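Local coordinates for cystathionine beta-lyase family protein, YNBB B.subtilis ortholog (Clostridium acetobutylicum, PDB 3HVY) that probably acts as a pyridoxal-phosphate-dependent carbon-sulfur lyase of the methionine gamma-lyase family, with a putative part in aluminium resistance, at residues Val94-Val99 / Ser282-Met287; Ser121-Pro126 / Ile180-Ser185; Ile334-Phe339 / Ile402-Gly407. One frame throughout, in Å; residues are numbered along the deposited sequence.

Interaction 1 (Val94-Val99 / Ser282-Met287)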
loop_
_atom_site.group_PDB
_atom_site.type_symbol
_atom_site.label_atom_id
_atom_site.label_comp_id
_atom_site.label_asym_id
_atom_site.label_seq_id
_atom_site.Cartn_x
_atom_site.Cartn_y
_atom_site.Cartn_z
ATOM N N VAL D 94 -7.608 4.092 18.037
ATOM C CA VAL D 94 -6.939 3.009 17.380
ATOM C C VAL D 94 -6.191 3.585 16.186
ATOM O O VAL D 94 -6.778 4.286 15.321
ATOM C CB VAL D 94 -7.966 1.970 16.865
ATOM C CG1 VAL D 94 -7.227 0.720 16.322
ATOM C CG2 VAL D 94 -9.017 1.644 17.931
ATOM N N ARG D 95 -4.887 3.317 16.122
ATOM C CA ARG D 95 -4.070 3.946 15.108
ATOM C C ARG D 95 -2.937 3.049 14.729
ATOM O O ARG D 95 -2.364 2.336 15.580
ATOM C CB ARG D 95 -3.454 5.243 15.620
ATOM C CG ARG D 95 -4.418 6.358 15.909
ATOM C CD ARG D 95 -5.021 6.933 14.641
ATOM N NE ARG D 95 -5.868 8.102 14.890
ATOM C CZ ARG D 95 -7.121 8.051 15.322
ATOM N NH1 ARG D 95 -7.691 6.894 15.585
ATOM N NH2 ARG D 95 -7.797 9.176 15.506
ATOM N N PRO D 96 -2.569 3.068 13.443
ATOM C CA PRO D 96 -1.380 2.327 12.965
ATOM C C PRO D 96 -0.090 3.060 13.398
ATOM O O PRO D 96 1.018 2.512 13.376
ATOM C CB PRO D 96 -1.539 2.398 11.437
ATOM C CG PRO D 96 -2.216 3.737 11.233
ATOM C CD PRO D 96 -3.226 3.802 12.355
ATOM N N HIS D 97 -0.243 4.304 13.818
ATOM C CA HIS D 97 0.898 5.121 14.210
ATOM C C HIS D 97 1.615 4.648 15.464
ATOM O O HIS D 97 2.762 5.080 15.724
ATOM C CB HIS D 97 0.480 6.580 14.390
ATOM C CG HIS D 97 -0.283 7.140 13.222
ATOM N ND1 HIS D 97 0.207 8.151 12.421
ATOM C CD2 HIS D 97 -1.506 6.816 12.717
ATOM C CE1 HIS D 97 -0.673 8.407 11.461
ATOM N NE2 HIS D 97 -1.724 7.622 11.623
ATOM N N PHE D 98 0.960 3.866 16.315
ATOM C CA PHE D 98 1.666 3.360 17.488
ATOM C C PHE D 98 2.691 2.326 16.988
ATOM O O PHE D 98 2.361 1.437 16.204
ATOM C CB PHE D 98 0.751 2.688 18.471
ATOM C CG PHE D 98 -0.211 3.602 19.202
ATOM C CD1 PHE D 98 0.212 4.417 20.228
ATOM C CD2 PHE D 98 -1.566 3.575 18.882
ATOM C CE1 PHE D 98 -0.670 5.173 20.917
ATOM C CE2 PHE D 98 -2.468 4.354 19.591
ATOM C CZ PHE D 98 -2.032 5.132 20.572
ATOM N N VAL D 99 3.926 2.443 17.458
ATOM C CA VAL D 99 5.007 1.624 16.955
ATOM C C VAL D 99 5.043 0.252 17.600
ATOM O O VAL D 99 5.650 -0.662 17.033
ATOM C CB VAL D 99 6.397 2.343 17.079
ATOM C CG1 VAL D 99 6.397 3.628 16.273
ATOM C CG2 VAL D 99 6.868 2.608 18.539
ATOM N N SER D 282 -3.582 10.592 8.875
ATOM C CA SER D 282 -4.030 9.672 7.847
ATOM C C SER D 282 -3.495 8.260 8.172
ATOM O O SER D 282 -2.590 8.100 9.003
ATOM C CB SER D 282 -3.609 10.121 6.460
ATOM O OG SER D 282 -2.232 10.368 6.459
ATOM N N THR D 283 -4.023 7.264 7.460
ATOM C CA THR D 283 -3.894 5.884 7.913
ATOM C C THR D 283 -3.300 4.927 6.893
ATOM O O THR D 283 -3.433 3.725 7.005
ATOM C CB THR D 283 -5.221 5.390 8.487
ATOM O OG1 THR D 283 -6.274 5.591 7.523
ATOM C CG2 THR D 283 -5.546 6.201 9.759
ATOM N N PHE D 284 -2.595 5.471 5.910
ATOM C CA PHE D 284 -1.750 4.654 5.034
ATOM C C PHE D 284 -2.431 3.517 4.271
ATOM O O PHE D 284 -1.746 2.638 3.795
ATOM C CB PHE D 284 -0.571 4.100 5.845
ATOM C CG PHE D 284 0.105 5.129 6.716
ATOM C CD1 PHE D 284 0.927 6.087 6.156
ATOM C CD2 PHE D 284 -0.115 5.151 8.072
ATOM C CE1 PHE D 284 1.553 7.040 6.964
ATOM C CE2 PHE D 284 0.500 6.110 8.886
ATOM C CZ PHE D 284 1.330 7.067 8.310
ATOM N N GLY D 285 -3.754 3.554 4.123
ATOM C CA GLY D 285 -4.515 2.485 3.488
ATOM C C GLY D 285 -4.675 1.213 4.332
ATOM O O GLY D 285 -5.101 0.191 3.821
ATOM N N VAL D 286 -4.357 1.255 5.626
ATOM C CA VAL D 286 -4.485 0.057 6.460
ATOM C C VAL D 286 -5.900 -0.277 6.963
ATOM O O VAL D 286 -6.093 -1.316 7.597
ATOM C CB VAL D 286 -3.500 0.073 7.663
ATOM C CG1 VAL D 286 -2.116 0.372 7.164
ATOM C CG2 VAL D 286 -3.946 1.062 8.802
HETATM N N MSE D 287 -6.893 0.561 6.690
HETATM C CA MSE D 287 -8.170 0.401 7.397
HETATM C C MSE D 287 -8.845 -0.954 7.112
HETATM O O MSE D 287 -9.300 -1.621 8.049
HETATM C CB MSE D 287 -9.125 1.580 7.141
HETATM C CG MSE D 287 -8.625 2.954 7.619
HETATM SE SE MSE D 287 -7.994 2.992 9.489
HETATM C CE MSE D 287 -9.548 2.173 10.218
#

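Interaction 2 (Ser121-Pro126 / Ile180-Ser185)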
loop_
_atom_site.group_PDB
_atom_site.type_symbol
_atom_site.label_atom_id
_atom_site.label_comp_id
_atom_site.label_asym_id
_atom_site.label_seq_id
_atom_site.Cartn_x
_atom_site.Cartn_y
_atom_site.Cartn_z
ATOM N N SER D 121 1.844 1.314 40.621
ATOM C CA SER D 121 1.693 -0.013 40.043
ATOM C C SER D 121 1.324 -0.962 41.192
ATOM O O SER D 121 1.980 -0.964 42.242
ATOM C CB SER D 121 2.983 -0.503 39.372
ATOM O OG SER D 121 3.225 0.183 38.168
ATOM N N ILE D 122 0.293 -1.762 41.000
ATOM C CA ILE D 122 -0.160 -2.618 42.076
ATOM C C ILE D 122 0.035 -4.142 41.900
ATOM O O ILE D 122 -0.262 -4.902 42.829
ATOM C CB ILE D 122 -1.571 -2.277 42.539
ATOM C CG1 ILE D 122 -2.595 -2.598 41.442
ATOM C CG2 ILE D 122 -1.645 -0.800 43.045
ATOM C CD1 ILE D 122 -4.082 -2.559 41.947
ATOM N N CYS D 123 0.606 -4.560 40.773
ATOM C CA CYS D 123 0.886 -5.948 40.498
ATOM C C CYS D 123 2.389 -6.234 40.539
ATOM O O CYS D 123 2.878 -7.025 39.745
ATOM C CB CYS D 123 0.373 -6.299 39.107
ATOM S SG CYS D 123 -1.345 -5.962 38.879
ATOM N N GLY D 124 3.132 -5.592 41.431
ATOM C CA GLY D 124 4.582 -5.771 41.452
ATOM C C GLY D 124 5.290 -5.067 40.292
ATOM O O GLY D 124 4.761 -4.136 39.702
HETATM N N MSE D 125 6.517 -5.493 40.009
HETATM C CA MSE D 125 7.370 -4.918 38.953
HETATM C C MSE D 125 6.709 -4.982 37.569
HETATM O O MSE D 125 6.192 -6.021 37.152
HETATM C CB MSE D 125 8.715 -5.651 38.912
HETATM C CG MSE D 125 9.883 -4.918 38.162
HETATM SE SE MSE D 125 10.299 -3.194 38.946
HETATM C CE MSE D 125 10.391 -3.663 40.841
ATOM N N PRO D 126 6.662 -3.846 36.871
ATOM C CA PRO D 126 6.096 -3.867 35.555
ATOM C C PRO D 126 7.011 -4.544 34.551
ATOM O O PRO D 126 8.199 -4.736 34.835
ATOM C CB PRO D 126 5.974 -2.380 35.195
ATOM C CG PRO D 126 6.229 -1.639 36.386
ATOM C CD PRO D 126 7.046 -2.491 37.289
ATOM N N ILE D 180 -3.632 4.403 39.024
ATOM C CA ILE D 180 -3.274 3.059 39.426
ATOM C C ILE D 180 -3.134 2.240 38.137
ATOM O O ILE D 180 -4.033 2.240 37.252
ATOM C CB ILE D 180 -4.351 2.468 40.357
ATOM C CG1 ILE D 180 -4.208 3.098 41.757
ATOM C CG2 ILE D 180 -4.302 0.941 40.415
ATOM C CD1 ILE D 180 -5.183 2.585 42.755
ATOM N N HIS D 181 -1.995 1.579 38.052
ATOM C CA HIS D 181 -1.620 0.739 36.935
ATOM C C HIS D 181 -1.719 -0.746 37.299
ATOM O O HIS D 181 -1.093 -1.199 38.257
ATOM C CB HIS D 181 -0.212 1.146 36.505
ATOM C CG HIS D 181 0.502 0.117 35.679
ATOM N ND1 HIS D 181 1.648 -0.501 36.117
ATOM C CD2 HIS D 181 0.220 -0.420 34.472
ATOM C CE1 HIS D 181 2.049 -1.367 35.199
ATOM N NE2 HIS D 181 1.178 -1.360 34.205
ATOM N N ILE D 182 -2.586 -1.462 36.578
ATOM C CA ILE D 182 -2.743 -2.908 36.716
ATOM C C ILE D 182 -2.209 -3.524 35.412
ATOM O O ILE D 182 -2.554 -3.092 34.336
ATOM C CB ILE D 182 -4.207 -3.306 36.910
ATOM C CG1 ILE D 182 -4.757 -2.636 38.189
ATOM C CG2 ILE D 182 -4.380 -4.851 36.926
ATOM C CD1 ILE D 182 -6.262 -2.867 38.466
ATOM N N GLN D 183 -1.340 -4.510 35.525
ATOM C CA GLN D 183 -0.912 -5.322 34.348
ATOM C C GLN D 183 -1.717 -6.657 34.349
ATOM O O GLN D 183 -1.624 -7.447 35.285
ATOM C CB GLN D 183 0.565 -5.588 34.489
ATOM C CG GLN D 183 1.211 -6.253 33.309
ATOM C CD GLN D 183 2.715 -6.294 33.455
ATOM O OE1 GLN D 183 3.362 -5.251 33.642
ATOM N NE2 GLN D 183 3.297 -7.502 33.352
ATOM N N ARG D 184 -2.502 -6.901 33.307
ATOM C CA ARG D 184 -3.315 -8.117 33.229
ATOM C C ARG D 184 -2.453 -9.372 33.028
ATOM O O ARG D 184 -2.558 -10.345 33.778
ATOM C CB ARG D 184 -4.338 -7.970 32.106
ATOM C CG ARG D 184 -5.210 -9.182 31.884
ATOM C CD ARG D 184 -6.322 -8.847 30.846
ATOM N NE ARG D 184 -7.142 -10.002 30.587
ATOM C CZ ARG D 184 -8.170 -10.016 29.735
ATOM N NH1 ARG D 184 -8.505 -8.930 29.041
ATOM N NH2 ARG D 184 -8.842 -11.130 29.561
ATOM N N SER D 185 -1.597 -9.338 32.007
ATOM C CA SER D 185 -0.704 -10.453 31.700
ATOM C C SER D 185 0.592 -10.412 32.530
ATOM O O SER D 185 1.261 -9.385 32.596
ATOM C CB SER D 185 -0.385 -10.431 30.200
ATOM O OG SER D 185 0.396 -11.534 29.826
HETATM O O HOH W 1 0.844 -3.284 37.971
HETATM O O HOH W 2 5.895 -7.889 35.031
#

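Interaction 3 (Ile334-Phe339 / Ile402-Gly407)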
loop_
_atom_site.group_PDB
_atom_site.type_symbol
_atom_site.label_atom_id
_atom_site.label_comp_id
_atom_site.label_asym_id
_atom_site.label_seq_id
_atom_site.Cartn_x
_atom_site.Cartn_y
_atom_site.Cartn_z
ATOM N N ILE D 334 -0.710 -16.615 26.905
ATOM C CA ILE D 334 0.638 -17.033 27.258
ATOM C C ILE D 334 0.666 -18.367 28.012
ATOM O O ILE D 334 -0.207 -18.620 28.839
ATOM C CB ILE D 334 1.315 -16.017 28.177
ATOM C CG1 ILE D 334 1.249 -14.598 27.589
ATOM C CG2 ILE D 334 2.777 -16.442 28.482
ATOM C CD1 ILE D 334 1.772 -14.517 26.206
ATOM N N GLN D 335 1.698 -19.195 27.723
ATOM C CA GLN D 335 1.917 -20.445 28.404
ATOM C C GLN D 335 3.364 -20.483 28.811
ATOM O O GLN D 335 4.233 -20.300 27.966
ATOM C CB GLN D 335 1.699 -21.651 27.495
ATOM C CG GLN D 335 1.791 -22.998 28.219
ATOM C CD GLN D 335 0.828 -23.088 29.399
ATOM O OE1 GLN D 335 -0.353 -22.840 29.235
ATOM N NE2 GLN D 335 1.333 -23.471 30.585
ATOM N N ALA D 336 3.608 -20.781 30.082
ATOM C CA ALA D 336 4.965 -20.932 30.648
ATOM C C ALA D 336 5.263 -22.412 30.919
ATOM O O ALA D 336 4.363 -23.180 31.270
ATOM C CB ALA D 336 5.130 -20.065 31.948
ATOM N N ILE D 337 6.522 -22.803 30.735
ATOM C CA ILE D 337 6.960 -24.169 30.911
ATOM C C ILE D 337 8.297 -24.100 31.703
ATOM O O ILE D 337 9.214 -23.410 31.269
ATOM C CB ILE D 337 7.254 -24.846 29.556
ATOM C CG1 ILE D 337 6.082 -24.684 28.547
ATOM C CG2 ILE D 337 7.676 -26.340 29.770
ATOM C CD1 ILE D 337 6.456 -25.085 27.114
ATOM N N LYS D 338 8.378 -24.754 32.857
ATOM C CA LYS D 338 9.625 -24.777 33.652
ATOM C C LYS D 338 10.493 -25.949 33.181
ATOM O O LYS D 338 10.286 -27.082 33.559
ATOM C CB LYS D 338 9.302 -24.871 35.129
ATOM C CG LYS D 338 10.484 -24.710 36.067
ATOM C CD LYS D 338 10.087 -24.758 37.539
ATOM C CE LYS D 338 9.184 -23.568 37.935
ATOM N NZ LYS D 338 8.953 -23.430 39.410
ATOM N N PHE D 339 11.468 -25.663 32.334
ATOM C CA PHE D 339 12.310 -26.729 31.784
ATOM C C PHE D 339 13.309 -27.273 32.818
ATOM O O PHE D 339 13.667 -28.440 32.756
ATOM C CB PHE D 339 13.002 -26.251 30.501
ATOM C CG PHE D 339 12.062 -26.043 29.354
ATOM C CD1 PHE D 339 11.660 -27.114 28.576
ATOM C CD2 PHE D 339 11.534 -24.803 29.097
ATOM C CE1 PHE D 339 10.795 -26.941 27.549
ATOM C CE2 PHE D 339 10.674 -24.606 28.057
ATOM C CZ PHE D 339 10.301 -25.678 27.280
ATOM N N ILE D 402 12.559 -21.189 32.641
ATOM C CA ILE D 402 11.192 -21.153 32.247
ATOM C C ILE D 402 11.145 -20.583 30.866
ATOM O O ILE D 402 11.773 -19.565 30.564
ATOM C CB ILE D 402 10.389 -20.227 33.158
ATOM C CG1 ILE D 402 10.363 -20.763 34.602
ATOM C CG2 ILE D 402 8.961 -20.043 32.584
ATOM C CD1 ILE D 402 10.107 -19.728 35.664
ATOM N N GLY D 403 10.343 -21.206 30.007
ATOM C CA GLY D 403 10.125 -20.671 28.689
ATOM C C GLY D 403 8.694 -20.236 28.484
ATOM O O GLY D 403 7.749 -20.804 29.084
ATOM N N TYR D 404 8.512 -19.272 27.581
ATOM C CA TYR D 404 7.199 -18.702 27.371
ATOM C C TYR D 404 6.805 -18.840 25.928
ATOM O O TYR D 404 7.508 -18.347 25.059
ATOM C CB TYR D 404 7.185 -17.245 27.814
ATOM C CG TYR D 404 7.652 -17.072 29.240
ATOM C CD1 TYR D 404 6.763 -17.043 30.295
ATOM C CD2 TYR D 404 8.985 -16.965 29.523
ATOM C CE1 TYR D 404 7.223 -16.900 31.603
ATOM C CE2 TYR D 404 9.431 -16.842 30.795
ATOM C CZ TYR D 404 8.543 -16.811 31.840
ATOM O OH TYR D 404 9.011 -16.676 33.155
ATOM N N LEU D 405 5.688 -19.532 25.697
ATOM C CA LEU D 405 5.139 -19.782 24.374
ATOM C C LEU D 405 3.854 -19.005 24.237
ATOM O O LEU D 405 3.075 -18.910 25.168
ATOM C CB LEU D 405 4.819 -21.279 24.204
ATOM C CG LEU D 405 4.183 -21.695 22.868
ATOM C CD1 LEU D 405 5.270 -22.038 21.911
ATOM C CD2 LEU D 405 3.244 -22.867 22.977
ATOM N N GLN D 406 3.657 -18.389 23.093
ATOM C CA GLN D 406 2.384 -17.751 22.810
ATOM C C GLN D 406 2.096 -17.686 21.340
ATOM O O GLN D 406 2.997 -17.677 20.526
ATOM C CB GLN D 406 2.259 -16.352 23.383
ATOM C CG GLN D 406 3.175 -15.350 22.820
ATOM C CD GLN D 406 4.514 -15.465 23.412
ATOM O OE1 GLN D 406 4.656 -15.478 24.630
ATOM N NE2 GLN D 406 5.521 -15.584 22.570
ATOM N N GLY D 407 0.814 -17.687 21.014
ATOM C CA GLY D 407 0.379 -17.477 19.658
ATOM C C GLY D 407 0.126 -18.735 18.890
ATOM O O GLY D 407 0.361 -19.815 19.373
#

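Interaction 1 (Val94-Val99 / Ser282-Met287)
P96 and T283 mark the nearest approach of the two backbones, CA to CA 6.7 Å, where a type I turn from R95 to F98 at the end of strand 91-95 faces a type I' turn from T283 to V286 just ahead of helix 287-317. The proline ring is the apolar wedge between them. Its CB meets V286 CG2 at 3.8 Å, its CG reaches the edge of the F284 ring at CD2, 4.1 Å away, and its CD lies against the T283 methyl CG2. V286 CG2 occupies the crowded position between the backbone N and the carbonyl carbon, which brings that methyl onto the proline.

In H97, chi1 of -51° sets CG beside the backbone N; from there the ring extends past the proline to the other turn, and NE2 lies 2.8 Å from S282 O. This hydrogen bond is weak, being bent to 125° at the hydrogen, although the oxygen lies near the imidazole plane. F284 CE2 sits over one face of the imidazole, toward its rim and 3.6 Å from H97 CE1; the two ring planes are inclined at 48°, so the rings meet obliquely. The hydroxyls of S282 and T283 bond instead to G68 O and D73 OD2.

The contact lies at a subunit interface: F284 stacks on F284 of the second subunit, and H97 ND1 makes a weak hydrogen bond to H97 O of that subunit. Both imidazole nitrogens thus meet carbonyl oxygens, which can only accept: a neutral ring could donate to just one of them at a time, and serving both would probably need the protonated form. Because both bonds are weak, the ring's orientation probably depends as much on packing against F284 as on polar pairing.

Interaction 2 (Ser121-Pro126 / Ile180-Ser185)
S121 and H181 meet through side chains on the same face of the sheet, S121 OG lying 2.7 Å from H181 ND1 at the edge of the imidazole and in its plane. Chi1 of 161° carries H181 CG anti to the backbone N, and the ring's turn about CB-CG presents ND1 to the serine; the S121 hydroxyl is also bonded to Y152 OH. P126 CB approaches CE1 of the same ring obliquely, at 4.1 Å. On the other face, I122 CD1 rests against I180 CG2 and I182 CG1, 3.8 Å from each, and helix 196-207 packs over this isoleucine cluster through I202 and I206. The two strands, 118-121 and 177-183, are parallel neighbours in the seven-stranded mixed sheet of the PLP-dependent aminotransferase-like fold. I122 N donates to H181 O at 3.1 Å as the first strand ends, and a water bridges C123 N and that same oxygen. C123 SG then rests on I182 CG2 and takes a weak bond from Q183 N, 3.7 Å away. The extended Q183 side chain reaches P126, its OE1 accepting from Y127 N while NE2 donates to S185 O at 2.9 Å and, through a second water, links to M125 O.

Interaction 3 (Ile334-Phe339 / Ile402-Gly407)
Q335 O is gripped twice by the opposite strand: L405 N donates to it at 2.8 Å in a nearly straight bond (171° at the hydrogen), and Y404 CA approaches it at 3.4 Å in a CA-H...O contact. Q335 N returns a bond to L405 O, and the I337-G403 pair repeats the pattern, with G403 N 2.8 Å from I337 O. These two hydrogen-bonded pairs enclose the non-hydrogen-bonded pair A336-Y404 in a regular antiparallel ladder.

On the A336 face, the alanine CB meets the Y404 ring obliquely at CD1 and CE1 (3.8 Å to CE1) and also touches I402 CG2. Chi1 of -55° sets Y404 CG beside the backbone N, and from there the ring lies by the alanine methyl; the phenol OH bonds to G189 O. Farther along, I334 and Q406 lie side by side, CD1 of the isoleucine 3.4 Å from Q406 CB; the amide NE2 of Q406 bonds to S392 OG. Past the end of the first strand, F339 brings its ring edge to G403 N, CD2 3.9 Å away, while I337 CG2 lies over one ring face.

Both are inner strands of a five-stranded antiparallel sheet, flanked by 321-323 and 392-396. I337 and L405 pack on helices 287-317 and 342-354, whereas Y404 meets Y188 and K338 makes a cation-pi contact with W190, both in the segment after strand 177-183.

Interactions 1 and 2 reach the same seven-stranded sheet, their centres 28 Å and nearest atoms about 15 Å apart. Interaction 1 lies at the outermost strand 91-95, interaction 2 at the end of strand 118-121 and on strand 177-183. Between them run strands 255-259, 237-241 and 214-218, and K244, which carries pyridoxal phosphate as a Schiff base, closely follows strand 237-241. Interaction 3, in the separate antiparallel sheet, is centred about 20 Å from interaction 2 and touches it where S185, just beyond strand 177-183, packs with OG 3.9 Å from I334 CG1. Interactions 1 and 3 lie on opposite sides of the chain's centre, 31 Å between centres, and helix 287-317 runs from the former to the latter's sheet.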